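1,4-dihydroxy-6-naphtoate synthase (Archaeoglobus fulgidus, PDB 1ZBM) probably catalyses the conversion of cyclic dehypoxanthinylfutalosinate into 1,4-dihydroxy-6-naphthoate and dihydroxyacetone, a step in menaquinone biosynthesis. Local coordinates at residues K104-P109 with E124-V129; V93-E98 with V145-L150; D46-N51 with G110-A115. All coordinates share one frame; numbering follows the deposited sequence.

Interaction 1: residues K104-P109 with E124-V129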
ATOM      1  N   LYS A 104      14.140  -6.754 -20.002  1.00 25.50           N
ATOM      2  CA  LYS A 104      14.989  -6.070 -19.029  1.00 22.36           C
ATOM      3  C   LYS A 104      14.912  -6.638 -17.608  1.00 22.15           C
ATOM      4  O   LYS A 104      13.977  -7.367 -17.257  1.00 19.66           O
ATOM      5  CB  LYS A 104      14.632  -4.587 -18.998  1.00 21.54           C
ATOM      6  CG  LYS A 104      14.837  -3.860 -20.319  1.00 23.55           C
ATOM      7  CD  LYS A 104      16.295  -3.877 -20.758  1.00 24.20           C
ATOM      8  CE  LYS A 104      16.529  -2.944 -21.943  1.00 23.64           C
ATOM      9  NZ  LYS A 104      15.605  -3.240 -23.067  1.00 25.52           N
ATOM     10  N   ARG A 105      15.915  -6.304 -16.796  1.00 21.30           N
ATOM     11  CA  ARG A 105      15.966  -6.755 -15.409  1.00 21.95           C
ATOM     12  C   ARG A 105      15.447  -5.632 -14.519  1.00 20.27           C
ATOM     13  O   ARG A 105      16.083  -4.592 -14.394  1.00 20.78           O
ATOM     14  CB  ARG A 105      17.404  -7.145 -15.035  1.00 23.37           C
ATOM     15  CG  ARG A 105      17.870  -8.405 -15.758  1.00 25.81           C
ATOM     16  CD  ARG A 105      19.347  -8.715 -15.542  1.00 29.41           C
ATOM     17  NE  ARG A 105      19.690  -8.871 -14.129  1.00 31.09           N
ATOM     18  CZ  ARG A 105      20.162  -7.892 -13.365  1.00 31.69           C
ATOM     19  NH1 ARG A 105      20.353  -6.683 -13.881  1.00 32.13           N
ATOM     20  NH2 ARG A 105      20.443  -8.122 -12.090  1.00 30.37           N
ATOM     21  N   ILE A 106      14.281  -5.839 -13.910  1.00 18.94           N
ATOM     22  CA  ILE A 106      13.676  -4.812 -13.065  1.00 16.92           C
ATOM     23  C   ILE A 106      13.615  -5.166 -11.588  1.00 16.86           C
ATOM     24  O   ILE A 106      13.067  -6.214 -11.203  1.00 15.89           O
ATOM     25  CB  ILE A 106      12.234  -4.484 -13.516  1.00 17.57           C
ATOM     26  CG1 ILE A 106      12.184  -4.300 -15.037  1.00 18.43           C
ATOM     27  CG2 ILE A 106      11.746  -3.228 -12.814  1.00 13.11           C
ATOM     28  CD1 ILE A 106      10.781  -4.119 -15.588  1.00 18.99           C
ATOM     29  N   ALA A 107      14.174  -4.285 -10.763  1.00 15.26           N
ATOM     30  CA  ALA A 107      14.161  -4.482  -9.314  1.00 17.59           C
ATOM     31  C   ALA A 107      12.731  -4.264  -8.822  1.00 16.75           C
ATOM     32  O   ALA A 107      12.082  -3.297  -9.205  1.00 17.17           O
ATOM     33  CB  ALA A 107      15.115  -3.491  -8.631  1.00 15.24           C
ATOM     34  N   VAL A 108      12.253  -5.179  -7.985  1.00 17.08           N
ATOM     35  CA  VAL A 108      10.902  -5.121  -7.427  1.00 16.26           C
ATOM     36  C   VAL A 108      10.959  -5.243  -5.908  1.00 16.31           C
ATOM     37  O   VAL A 108      11.682  -6.088  -5.374  1.00 17.08           O
ATOM     38  CB  VAL A 108      10.023  -6.262  -7.968  1.00 14.45           C
ATOM     39  CG1 VAL A 108       9.744  -6.044  -9.444  1.00 12.92           C
ATOM     40  CG2 VAL A 108      10.728  -7.592  -7.746  1.00 12.21           C
ATOM     41  N   PRO A 109      10.173  -4.419  -5.196  1.00 16.05           N
ATOM     42  CA  PRO A 109      10.127  -4.415  -3.731  1.00 18.49           C
ATOM     43  C   PRO A 109       9.552  -5.679  -3.089  1.00 20.30           C
ATOM     44  O   PRO A 109       9.910  -6.029  -1.968  1.00 21.20           O
ATOM     45  CB  PRO A 109       9.280  -3.190  -3.433  1.00 15.12           C
ATOM     46  CG  PRO A 109       8.277  -3.241  -4.533  1.00 16.96           C
ATOM     47  CD  PRO A 109       9.140  -3.523  -5.745  1.00 15.69           C
ATOM     48  N   GLU A 124       4.609  -8.722 -20.003  1.00 28.35           N
ATOM     49  CA  GLU A 124       4.526 -10.164 -19.795  1.00 31.15           C
ATOM     50  C   GLU A 124       5.802 -10.940 -20.042  1.00 31.06           C
ATOM     51  O   GLU A 124       5.768 -12.154 -20.238  1.00 34.91           O
ATOM     52  CB  GLU A 124       3.397 -10.743 -20.645  1.00 32.81           C
ATOM     53  CG  GLU A 124       3.282 -10.127 -22.015  1.00 35.51           C
ATOM     54  CD  GLU A 124       1.972 -10.476 -22.666  1.00 37.80           C
ATOM     55  OE1 GLU A 124       0.921 -10.240 -22.023  1.00 40.15           O
ATOM     56  OE2 GLU A 124       1.985 -10.982 -23.810  1.00 37.45           O
ATOM     57  N   ASP A 125       6.929 -10.244 -20.021  1.00 31.31           N
ATOM     58  CA  ASP A 125       8.210 -10.893 -20.239  1.00 30.99           C
ATOM     59  C   ASP A 125       9.377 -10.018 -19.823  1.00 29.98           C
ATOM     60  O   ASP A 125       9.851  -9.189 -20.590  1.00 31.31           O
ATOM     61  CB  ASP A 125       8.343 -11.301 -21.709  1.00 34.39           C
ATOM     62  CG  ASP A 125       8.185 -12.799 -21.907  1.00 36.88           C
ATOM     63  OD1 ASP A 125       7.933 -13.225 -23.058  1.00 39.38           O
ATOM     64  OD2 ASP A 125       8.328 -13.556 -20.912  1.00 38.19           O
ATOM     65  N   PHE A 126       9.834 -10.203 -18.593  1.00 27.73           N
ATOM     66  CA  PHE A 126      10.956  -9.430 -18.088  1.00 28.02           C
ATOM     67  C   PHE A 126      11.571 -10.199 -16.928  1.00 27.82           C
ATOM     68  O   PHE A 126      11.065 -11.255 -16.551  1.00 27.84           O
ATOM     69  CB  PHE A 126      10.480  -8.036 -17.641  1.00 27.81           C
ATOM     70  CG  PHE A 126       9.617  -8.052 -16.413  1.00 27.50           C
ATOM     71  CD1 PHE A 126      10.191  -7.987 -15.147  1.00 24.89           C
ATOM     72  CD2 PHE A 126       8.232  -8.174 -16.518  1.00 28.55           C
ATOM     73  CE1 PHE A 126       9.402  -8.044 -14.004  1.00 27.83           C
ATOM     74  CE2 PHE A 126       7.432  -8.233 -15.376  1.00 30.20           C
ATOM     75  CZ  PHE A 126       8.016  -8.170 -14.113  1.00 27.68           C
ATOM     76  N   GLU A 127      12.664  -9.692 -16.370  1.00 28.91           N
ATOM     77  CA  GLU A 127      13.298 -10.381 -15.254  1.00 30.34           C
ATOM     78  C   GLU A 127      13.153  -9.609 -13.960  1.00 29.81           C
ATOM     79  O   GLU A 127      13.849  -8.620 -13.733  1.00 29.82           O
ATOM     80  CB  GLU A 127      14.782 -10.625 -15.520  1.00 32.58           C
ATOM     81  CG  GLU A 127      15.060 -11.579 -16.657  1.00 38.25           C
ATOM     82  CD  GLU A 127      16.527 -11.921 -16.785  1.00 42.41           C
ATOM     83  OE1 GLU A 127      16.870 -12.702 -17.701  1.00 45.19           O
ATOM     84  OE2 GLU A 127      17.346 -11.420 -15.976  1.00 45.59           O
ATOM     85  N   PRO A 128      12.233 -10.053 -13.094  1.00 29.63           N
ATOM     86  CA  PRO A 128      11.983  -9.416 -11.802  1.00 28.89           C
ATOM     87  C   PRO A 128      13.093  -9.779 -10.818  1.00 29.08           C
ATOM     88  O   PRO A 128      13.362 -10.953 -10.585  1.00 29.04           O
ATOM     89  CB  PRO A 128      10.621  -9.980 -11.405  1.00 30.47           C
ATOM     90  CG  PRO A 128      10.651 -11.358 -11.996  1.00 29.64           C
ATOM     91  CD  PRO A 128      11.270 -11.142 -13.350  1.00 28.19           C
ATOM     92  N   VAL A 129      13.744  -8.764 -10.259  1.00 28.33           N
ATOM     93  CA  VAL A 129      14.826  -8.984  -9.309  1.00 25.81           C
ATOM     94  C   VAL A 129      14.378  -8.656  -7.891  1.00 27.78           C
ATOM     95  O   VAL A 129      14.437  -7.502  -7.471  1.00 27.39           O
ATOM     96  CB  VAL A 129      16.049  -8.116  -9.659  1.00 25.04           C
ATOM     97  CG1 VAL A 129      17.226  -8.472  -8.753  1.00 22.87           C
ATOM     98  CG2 VAL A 129      16.425  -8.314 -11.118  1.00 22.07           C
TER
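Four backbone hydrogen bonds lace Lys104-Pro109 to Glu124-Val129 side by side in parallel. Glu127 is bonded on both sides of its residue: its N donates to Lys104 O at 2.8 Å, and its O accepts from Ile106 N. Val129, two residues on, repeats the pattern, its N reaching Ile106 O and its O receiving the longer bond from Val108 N at 3.2 Å.

Charge plays a looser part. Glu127 OE2 lies at the edge of the Arg105 guanidinium, 3.9 Å from NE, a long salt bridge with the two planes turned 86° apart. Val129 CG2 sits over one guanidinium face, 4.1 Å from Arg105 NH2, while Arg105 NH1 is bonded to Glu144 O.

Apolar contacts occupy the other face of the sheet, where Ile106 and Pro128 point. Phe126 CG stands between its own backbone N and carbonyl carbon (chi1 69°), and this brings the ring across the end of Ile106 at about a right angle, with Ile106 CD1 3.9 Å from Phe126 CD1. Leu119 of helix 114-122 packs against both Phe126 and Val108. Two adjacent parallel strands linked through a helix that packs on one face make a classical beta-alpha-beta crossover, here with strand 127-130 at the border of the sheet.

Interaction 2: residues V93-E98 with V145-L150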
ATOM      1  N   VAL A  93       7.641   2.602 -12.834  1.00 19.18           N
ATOM      2  CA  VAL A  93       8.910   1.952 -13.065  1.00 17.48           C
ATOM      3  C   VAL A  93       9.781   3.091 -13.595  1.00 19.68           C
ATOM      4  O   VAL A  93       9.370   3.834 -14.486  1.00 19.47           O
ATOM      5  CB  VAL A  93       8.769   0.813 -14.092  1.00 16.34           C
ATOM      6  CG1 VAL A  93      10.136   0.262 -14.459  1.00 14.82           C
ATOM      7  CG2 VAL A  93       7.900  -0.294 -13.503  1.00 13.17           C
ATOM      8  N   VAL A  94      10.961   3.256 -13.012  1.00 20.99           N
ATOM      9  CA  VAL A  94      11.860   4.326 -13.411  1.00 22.23           C
ATOM     10  C   VAL A  94      13.185   3.784 -13.934  1.00 22.37           C
ATOM     11  O   VAL A  94      13.577   2.661 -13.599  1.00 22.07           O
ATOM     12  CB  VAL A  94      12.168   5.254 -12.223  1.00 22.99           C
ATOM     13  CG1 VAL A  94      13.033   4.515 -11.200  1.00 22.95           C
ATOM     14  CG2 VAL A  94      12.874   6.490 -12.708  1.00 27.26           C
ATOM     15  N   ALA A  95      13.877   4.593 -14.736  1.00 21.49           N
ATOM     16  CA  ALA A  95      15.168   4.202 -15.313  1.00 20.93           C
ATOM     17  C   ALA A  95      16.046   5.423 -15.596  1.00 20.98           C
ATOM     18  O   ALA A  95      15.562   6.547 -15.598  1.00 19.79           O
ATOM     19  CB  ALA A  95      14.948   3.406 -16.596  1.00 18.69           C
ATOM     20  N   LYS A  96      17.339   5.206 -15.827  1.00 22.47           N
ATOM     21  CA  LYS A  96      18.234   6.327 -16.081  1.00 24.68           C
ATOM     22  C   LYS A  96      17.888   7.026 -17.399  1.00 26.55           C
ATOM     23  O   LYS A  96      18.186   8.209 -17.584  1.00 26.81           O
ATOM     24  CB  LYS A  96      19.692   5.856 -16.064  1.00 25.14           C
ATOM     25  CG  LYS A  96      20.063   5.129 -14.772  1.00 25.32           C
ATOM     26  CD  LYS A  96      21.542   4.742 -14.707  1.00 24.76           C
ATOM     27  CE  LYS A  96      22.427   5.975 -14.583  1.00 23.34           C
ATOM     28  NZ  LYS A  96      23.842   5.634 -14.301  1.00 19.02           N
ATOM     29  N   SER A  97      17.243   6.297 -18.306  1.00 28.08           N
ATOM     30  CA  SER A  97      16.823   6.853 -19.592  1.00 29.42           C
ATOM     31  C   SER A  97      15.613   6.066 -20.102  1.00 31.12           C
ATOM     32  O   SER A  97      15.203   5.082 -19.488  1.00 31.78           O
ATOM     33  CB  SER A  97      17.958   6.769 -20.615  1.00 28.85           C
ATOM     34  OG  SER A  97      18.181   5.433 -21.034  1.00 30.61           O
ATOM     35  N   GLU A  98      15.046   6.489 -21.227  1.00 32.26           N
ATOM     36  CA  GLU A  98      13.888   5.804 -21.791  1.00 33.02           C
ATOM     37  C   GLU A  98      14.253   4.446 -22.378  1.00 32.63           C
ATOM     38  O   GLU A  98      15.165   4.340 -23.194  1.00 34.04           O
ATOM     39  CB  GLU A  98      13.237   6.664 -22.879  1.00 35.90           C
ATOM     40  CG  GLU A  98      12.035   7.478 -22.407  1.00 38.60           C
ATOM     41  CD  GLU A  98      12.405   8.587 -21.441  1.00 40.47           C
ATOM     42  OE1 GLU A  98      11.487   9.185 -20.831  1.00 41.73           O
ATOM     43  OE2 GLU A  98      13.615   8.870 -21.298  1.00 42.05           O
ATOM     44  N   VAL A 145      20.678  -2.822 -12.193  1.00 15.57           N
ATOM     45  CA  VAL A 145      19.523  -3.331 -12.907  1.00 14.74           C
ATOM     46  C   VAL A 145      19.164  -2.336 -14.018  1.00 16.25           C
ATOM     47  O   VAL A 145      19.774  -1.268 -14.122  1.00 18.94           O
ATOM     48  CB  VAL A 145      18.318  -3.517 -11.947  1.00 15.28           C
ATOM     49  CG1 VAL A 145      18.658  -4.559 -10.884  1.00 13.02           C
ATOM     50  CG2 VAL A 145      17.967  -2.185 -11.272  1.00 11.96           C
ATOM     51  N   ASP A 146      18.198  -2.672 -14.866  1.00 14.17           N
ATOM     52  CA  ASP A 146      17.813  -1.739 -15.926  1.00 14.70           C
ATOM     53  C   ASP A 146      16.761  -0.767 -15.428  1.00 14.52           C
ATOM     54  O   ASP A 146      16.723   0.390 -15.850  1.00 13.11           O
ATOM     55  CB  ASP A 146      17.258  -2.484 -17.141  1.00 17.26           C
ATOM     56  CG  ASP A 146      18.268  -3.447 -17.748  1.00 20.04           C
ATOM     57  OD1 ASP A 146      18.288  -4.624 -17.340  1.00 20.73           O
ATOM     58  OD2 ASP A 146      19.043  -3.013 -18.623  1.00 24.47           O
ATOM     59  N   ALA A 147      15.902  -1.244 -14.533  1.00 13.46           N
ATOM     60  CA  ALA A 147      14.836  -0.404 -14.007  1.00 13.51           C
ATOM     61  C   ALA A 147      14.389  -0.833 -12.622  1.00 13.60           C
ATOM     62  O   ALA A 147      14.736  -1.917 -12.161  1.00 11.99           O
ATOM     63  CB  ALA A 147      13.653  -0.414 -14.963  1.00 10.76           C
ATOM     64  N   GLY A 148      13.622   0.036 -11.967  1.00 14.85           N
ATOM     65  CA  GLY A 148      13.132  -0.250 -10.632  1.00 12.86           C
ATOM     66  C   GLY A 148      11.680   0.138 -10.444  1.00 13.43           C
ATOM     67  O   GLY A 148      11.222   1.149 -10.979  1.00 12.54           O
ATOM     68  N   LEU A 149      10.955  -0.684  -9.691  1.00 13.88           N
ATOM     69  CA  LEU A 149       9.550  -0.443  -9.401  1.00 13.96           C
ATOM     70  C   LEU A 149       9.475   0.262  -8.047  1.00 12.75           C
ATOM     71  O   LEU A 149       9.995  -0.237  -7.054  1.00 14.83           O
ATOM     72  CB  LEU A 149       8.799  -1.776  -9.349  1.00 14.04           C
ATOM     73  CG  LEU A 149       7.279  -1.734  -9.179  1.00 14.86           C
ATOM     74  CD1 LEU A 149       6.633  -0.950 -10.332  1.00 16.35           C
ATOM     75  CD2 LEU A 149       6.766  -3.159  -9.161  1.00 16.90           C
ATOM     76  N   LEU A 150       8.830   1.423  -8.019  1.00 13.20           N
ATOM     77  CA  LEU A 150       8.703   2.222  -6.804  1.00 12.94           C
ATOM     78  C   LEU A 150       7.267   2.257  -6.318  1.00 13.13           C
ATOM     79  O   LEU A 150       6.398   2.814  -6.990  1.00 13.96           O
ATOM     80  CB  LEU A 150       9.147   3.656  -7.089  1.00  9.36           C
ATOM     81  CG  LEU A 150      10.475   3.794  -7.813  1.00 10.41           C
ATOM     82  CD1 LEU A 150      10.701   5.228  -8.253  1.00  5.31           C
ATOM     83  CD2 LEU A 150      11.589   3.320  -6.881  1.00  7.10           C
TER
HETATM   84  O   HOH W   1      18.285   2.638 -16.152  1.00 17.83           O
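The flat groups that meet between Val93-Glu98 and Val145-Leu150 are peptides, and Val94 and Gly148 join theirs through two hydrogen bonds, each donor lying in the plane of the carbonyl it meets. Val94 N gives to Gly148 O at 2.9 Å, and Gly148 N returns a bond to Val94 O at 3.1 Å, making an antiparallel hydrogen-bonded pair. On one face of this peptide layer lie the side chains of Val93 and Leu149, a non-hydrogen-bonded pair; on the other is Val94.

Val93 uses both branches. With Val93 CG1 anti to the backbone N (chi1 173°), that methyl touches Ala147 CB at 3.6 Å, while Val93 CG2 meets Leu149 CD1 at 3.5 Å, tighter than usual for two carbons. Strand 92-95 runs antiparallel to both its neighbours, set between 147-150 and 164-168. This is the sheet topology of a type II periplasmic-binding-protein lobe, in which the chain that has crossed from the other lobe inserts as an antiparallel strand.

Across the Val94 face, Val94 CG1 reaches Leu150 CD1 at 3.8 Å, the two side chains crossing at a slant, and Ile136 and Ile137 of helix 136-141 pack on Leu150. Beyond Ala95 direct pairing stops: a water accepts from Lys96 N and donates to Asp146 O, each at 2.8 Å, while Asp146 OD1 is bonded to Arg105 N.

Interaction 3: residues D46-N51 with G110-A115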
ATOM      1  N   ASP A  46       7.610  -4.003   7.160  1.00 15.47           N
ATOM      2  CA  ASP A  46       7.494  -3.736   5.732  1.00 14.97           C
ATOM      3  C   ASP A  46       6.316  -4.488   5.121  1.00 14.20           C
ATOM      4  O   ASP A  46       6.031  -5.640   5.466  1.00 12.80           O
ATOM      5  CB  ASP A  46       8.809  -4.102   5.023  1.00 18.08           C
ATOM      6  CG  ASP A  46       8.758  -3.865   3.521  1.00 22.03           C
ATOM      7  OD1 ASP A  46       8.276  -4.763   2.796  1.00 24.67           O
ATOM      8  OD2 ASP A  46       9.189  -2.778   3.064  1.00 21.75           O
ATOM      9  N   ILE A  47       5.641  -3.809   4.202  1.00 13.22           N
ATOM     10  CA  ILE A  47       4.461  -4.345   3.521  1.00 13.75           C
ATOM     11  C   ILE A  47       4.661  -5.759   2.953  1.00 14.49           C
ATOM     12  O   ILE A  47       3.756  -6.595   3.020  1.00 12.19           O
ATOM     13  CB  ILE A  47       4.011  -3.385   2.378  1.00 12.99           C
ATOM     14  CG1 ILE A  47       2.711  -3.869   1.771  1.00 15.39           C
ATOM     15  CG2 ILE A  47       5.091  -3.283   1.320  1.00 12.48           C
ATOM     16  CD1 ILE A  47       1.541  -3.794   2.735  1.00 18.48           C
ATOM     17  N   GLU A  48       5.836  -6.048   2.401  1.00 15.72           N
ATOM     18  CA  GLU A  48       6.036  -7.381   1.855  1.00 16.14           C
ATOM     19  C   GLU A  48       6.110  -8.387   3.005  1.00 15.95           C
ATOM     20  O   GLU A  48       5.648  -9.516   2.872  1.00 15.61           O
ATOM     21  CB  GLU A  48       7.294  -7.433   0.986  1.00 17.21           C
ATOM     22  CG  GLU A  48       7.455  -8.735   0.192  1.00 19.58           C
ATOM     23  CD  GLU A  48       6.240  -9.092  -0.665  1.00 20.96           C
ATOM     24  OE1 GLU A  48       5.284  -8.285  -0.754  1.00 22.21           O
ATOM     25  OE2 GLU A  48       6.244 -10.192  -1.265  1.00 20.40           O
ATOM     26  N   THR A  49       6.670  -7.967   4.138  1.00 16.35           N
ATOM     27  CA  THR A  49       6.763  -8.844   5.310  1.00 15.41           C
ATOM     28  C   THR A  49       5.353  -9.208   5.799  1.00 15.49           C
ATOM     29  O   THR A  49       5.094 -10.352   6.192  1.00 16.39           O
ATOM     30  CB  THR A  49       7.535  -8.160   6.465  1.00 16.07           C
ATOM     31  OG1 THR A  49       8.882  -7.896   6.052  1.00 15.10           O
ATOM     32  CG2 THR A  49       7.556  -9.050   7.715  1.00 15.36           C
ATOM     33  N   LEU A  50       4.444  -8.233   5.766  1.00 13.07           N
ATOM     34  CA  LEU A  50       3.064  -8.461   6.190  1.00 12.83           C
ATOM     35  C   LEU A  50       2.289  -9.310   5.170  1.00 10.65           C
ATOM     36  O   LEU A  50       1.432 -10.110   5.543  1.00 11.27           O
ATOM     37  CB  LEU A  50       2.329  -7.125   6.424  1.00 11.33           C
ATOM     38  CG  LEU A  50       2.910  -6.141   7.447  1.00 10.34           C
ATOM     39  CD1 LEU A  50       1.907  -5.012   7.735  1.00 10.33           C
ATOM     40  CD2 LEU A  50       3.229  -6.885   8.734  1.00 11.04           C
ATOM     41  N   ASN A  51       2.583  -9.138   3.886  1.00 11.81           N
ATOM     42  CA  ASN A  51       1.901  -9.922   2.861  1.00 13.23           C
ATOM     43  C   ASN A  51       2.248 -11.388   3.057  1.00 12.52           C
ATOM     44  O   ASN A  51       1.399 -12.247   2.894  1.00 12.27           O
ATOM     45  CB  ASN A  51       2.320  -9.497   1.452  1.00 10.41           C
ATOM     46  CG  ASN A  51       1.724  -8.170   1.040  1.00 10.93           C
ATOM     47  OD1 ASN A  51       0.662  -7.780   1.527  1.00 10.74           O
ATOM     48  ND2 ASN A  51       2.391  -7.477   0.121  1.00  7.13           N
ATOM     49  N   GLY A 110       8.649  -6.347  -3.795  1.00 22.65           N
ATOM     50  CA  GLY A 110       8.039  -7.539  -3.248  1.00 23.68           C
ATOM     51  C   GLY A 110       7.134  -8.247  -4.236  1.00 24.87           C
ATOM     52  O   GLY A 110       6.287  -7.636  -4.910  1.00 27.31           O
ATOM     53  N   ARG A 111       7.316  -9.558  -4.313  1.00 20.87           N
ATOM     54  CA  ARG A 111       6.539 -10.390  -5.217  1.00 20.22           C
ATOM     55  C   ARG A 111       5.030 -10.242  -5.077  1.00 17.37           C
ATOM     56  O   ARG A 111       4.315 -10.248  -6.067  1.00 17.49           O
ATOM     57  CB  ARG A 111       6.888 -11.865  -5.015  1.00 22.41           C
ATOM     58  CG  ARG A 111       6.140 -12.742  -5.985  1.00 26.29           C
ATOM     59  CD  ARG A 111       6.181 -14.190  -5.581  1.00 31.41           C
ATOM     60  NE  ARG A 111       7.540 -14.726  -5.642  1.00 36.67           N
ATOM     61  CZ  ARG A 111       7.827 -16.023  -5.639  1.00 39.41           C
ATOM     62  NH1 ARG A 111       9.092 -16.417  -5.692  1.00 41.32           N
ATOM     63  NH2 ARG A 111       6.847 -16.922  -5.591  1.00 39.02           N
ATOM     64  N   TYR A 112       4.552 -10.114  -3.847  1.00 17.85           N
ATOM     65  CA  TYR A 112       3.124 -10.021  -3.604  1.00 16.64           C
ATOM     66  C   TYR A 112       2.505  -8.624  -3.580  1.00 16.45           C
ATOM     67  O   TYR A 112       1.337  -8.476  -3.230  1.00 15.70           O
ATOM     68  CB  TYR A 112       2.793 -10.767  -2.309  1.00 17.55           C
ATOM     69  CG  TYR A 112       3.045 -12.267  -2.402  1.00 18.46           C
ATOM     70  CD1 TYR A 112       2.264 -13.078  -3.226  1.00 19.19           C
ATOM     71  CD2 TYR A 112       4.082 -12.864  -1.696  1.00 16.48           C
ATOM     72  CE1 TYR A 112       2.516 -14.453  -3.346  1.00 20.99           C
ATOM     73  CE2 TYR A 112       4.345 -14.233  -1.810  1.00 17.70           C
ATOM     74  CZ  TYR A 112       3.564 -15.020  -2.635  1.00 21.56           C
ATOM     75  OH  TYR A 112       3.838 -16.363  -2.787  1.00 25.31           O
ATOM     76  N   THR A 113       3.254  -7.597  -3.958  1.00 14.55           N
ATOM     77  CA  THR A 113       2.674  -6.265  -3.947  1.00 14.58           C
ATOM     78  C   THR A 113       1.792  -6.072  -5.155  1.00 14.34           C
ATOM     79  O   THR A 113       1.971  -6.715  -6.192  1.00 14.95           O
ATOM     80  CB  THR A 113       3.724  -5.190  -4.000  1.00 15.75           C
ATOM     81  OG1 THR A 113       4.331  -5.196  -5.299  1.00 14.61           O
ATOM     82  CG2 THR A 113       4.770  -5.441  -2.939  1.00 15.44           C
ATOM     83  N   THR A 114       0.830  -5.174  -5.014  1.00 14.06           N
ATOM     84  CA  THR A 114      -0.080  -4.869  -6.099  1.00 13.73           C
ATOM     85  C   THR A 114       0.700  -4.308  -7.289  1.00 13.94           C
ATOM     86  O   THR A 114       0.383  -4.595  -8.446  1.00 15.43           O
ATOM     87  CB  THR A 114      -1.129  -3.866  -5.627  1.00 12.68           C
ATOM     88  OG1 THR A 114      -1.915  -4.475  -4.597  1.00 15.52           O
ATOM     89  CG2 THR A 114      -2.040  -3.459  -6.774  1.00 12.72           C
ATOM     90  N   ALA A 115       1.734  -3.528  -6.999  1.00 12.50           N
ATOM     91  CA  ALA A 115       2.553  -2.941  -8.051  1.00 15.24           C
ATOM     92  C   ALA A 115       3.234  -4.022  -8.886  1.00 16.74           C
ATOM     93  O   ALA A 115       3.481  -3.831 -10.078  1.00 16.81           O
ATOM     94  CB  ALA A 115       3.605  -2.010  -7.449  1.00 11.23           C
TER
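Glu48 lays its carboxylate against Gly110, with Glu48 CD 3.5 Å from the glycine CA. CG is anti to the backbone N (chi1 -171°) and the chain then bends at chi2, a shape that carries the acid away from its own helix and into the turn opposite. Gly110, with no side chain, lets the acid approach this closely.

Each carboxylate oxygen has a hydrogen-bond donor. Tyr112 N gives Glu48 OE2 a nearly straight bond of 3.1 Å on the syn side, tilted out of the carboxylate plane, and the same oxygen stands 3.5 Å from Tyr112 CD2. Asn51 ND2, one helical turn along, donates to Glu48 OE1 at 3.1 Å, again syn and tilted from the carboxylate plane, with the oxygen close to the amide plane. Arg52 NE adds a long, weak ion pair with Glu48 OE2. Asn51 OD1 is in turn bonded to Ser65 N, tying this amide to strand 61-65. The buried acid is thus gripped at both oxygens.

Packing fills in the rest: Thr113 CG2 lies 3.6 Å from Glu48 OE1, and the CB atoms of Asn51 and Tyr112 meet at 4.0 Å. Gly110 to Thr113 form a type I beta turn in which Gly110 O accepts from both Thr113 N and Thr113 OG1. Thr113, the N-cap of helix 114-122, also takes Asn116 N on its OG1. Thr114 and Ala115, predicted to bind substrate, open that helix, consistent with the interlobe cleft of a periplasmic-binding-protein fold, where this helix start would face the substrate.

In the fold
Interactions 1 and 2 pair four strands of one five-stranded sheet, 164-168 being the fifth. Their centres are about 10 Å apart, and they join directly where strands 105-108 and 147-150 run side by side: Ala107 N faces Ala147 O and Ala107 O faces Leu149 N, both probable hydrogen bonds. Along the chain, interaction 1 is nested within the loop that interaction 2 closes. Interaction 3 lies about 15 Å from interaction 1 and about 19 Å from interaction 2, centre to centre, and nearer the middle of the molecule. Its segment 110-115 leads from strand 105-108 into helix 114-122 and meets helix 47-53 of the other lobe. This route would place the predicted substrate-binding residues at that helix start, beside the cleft.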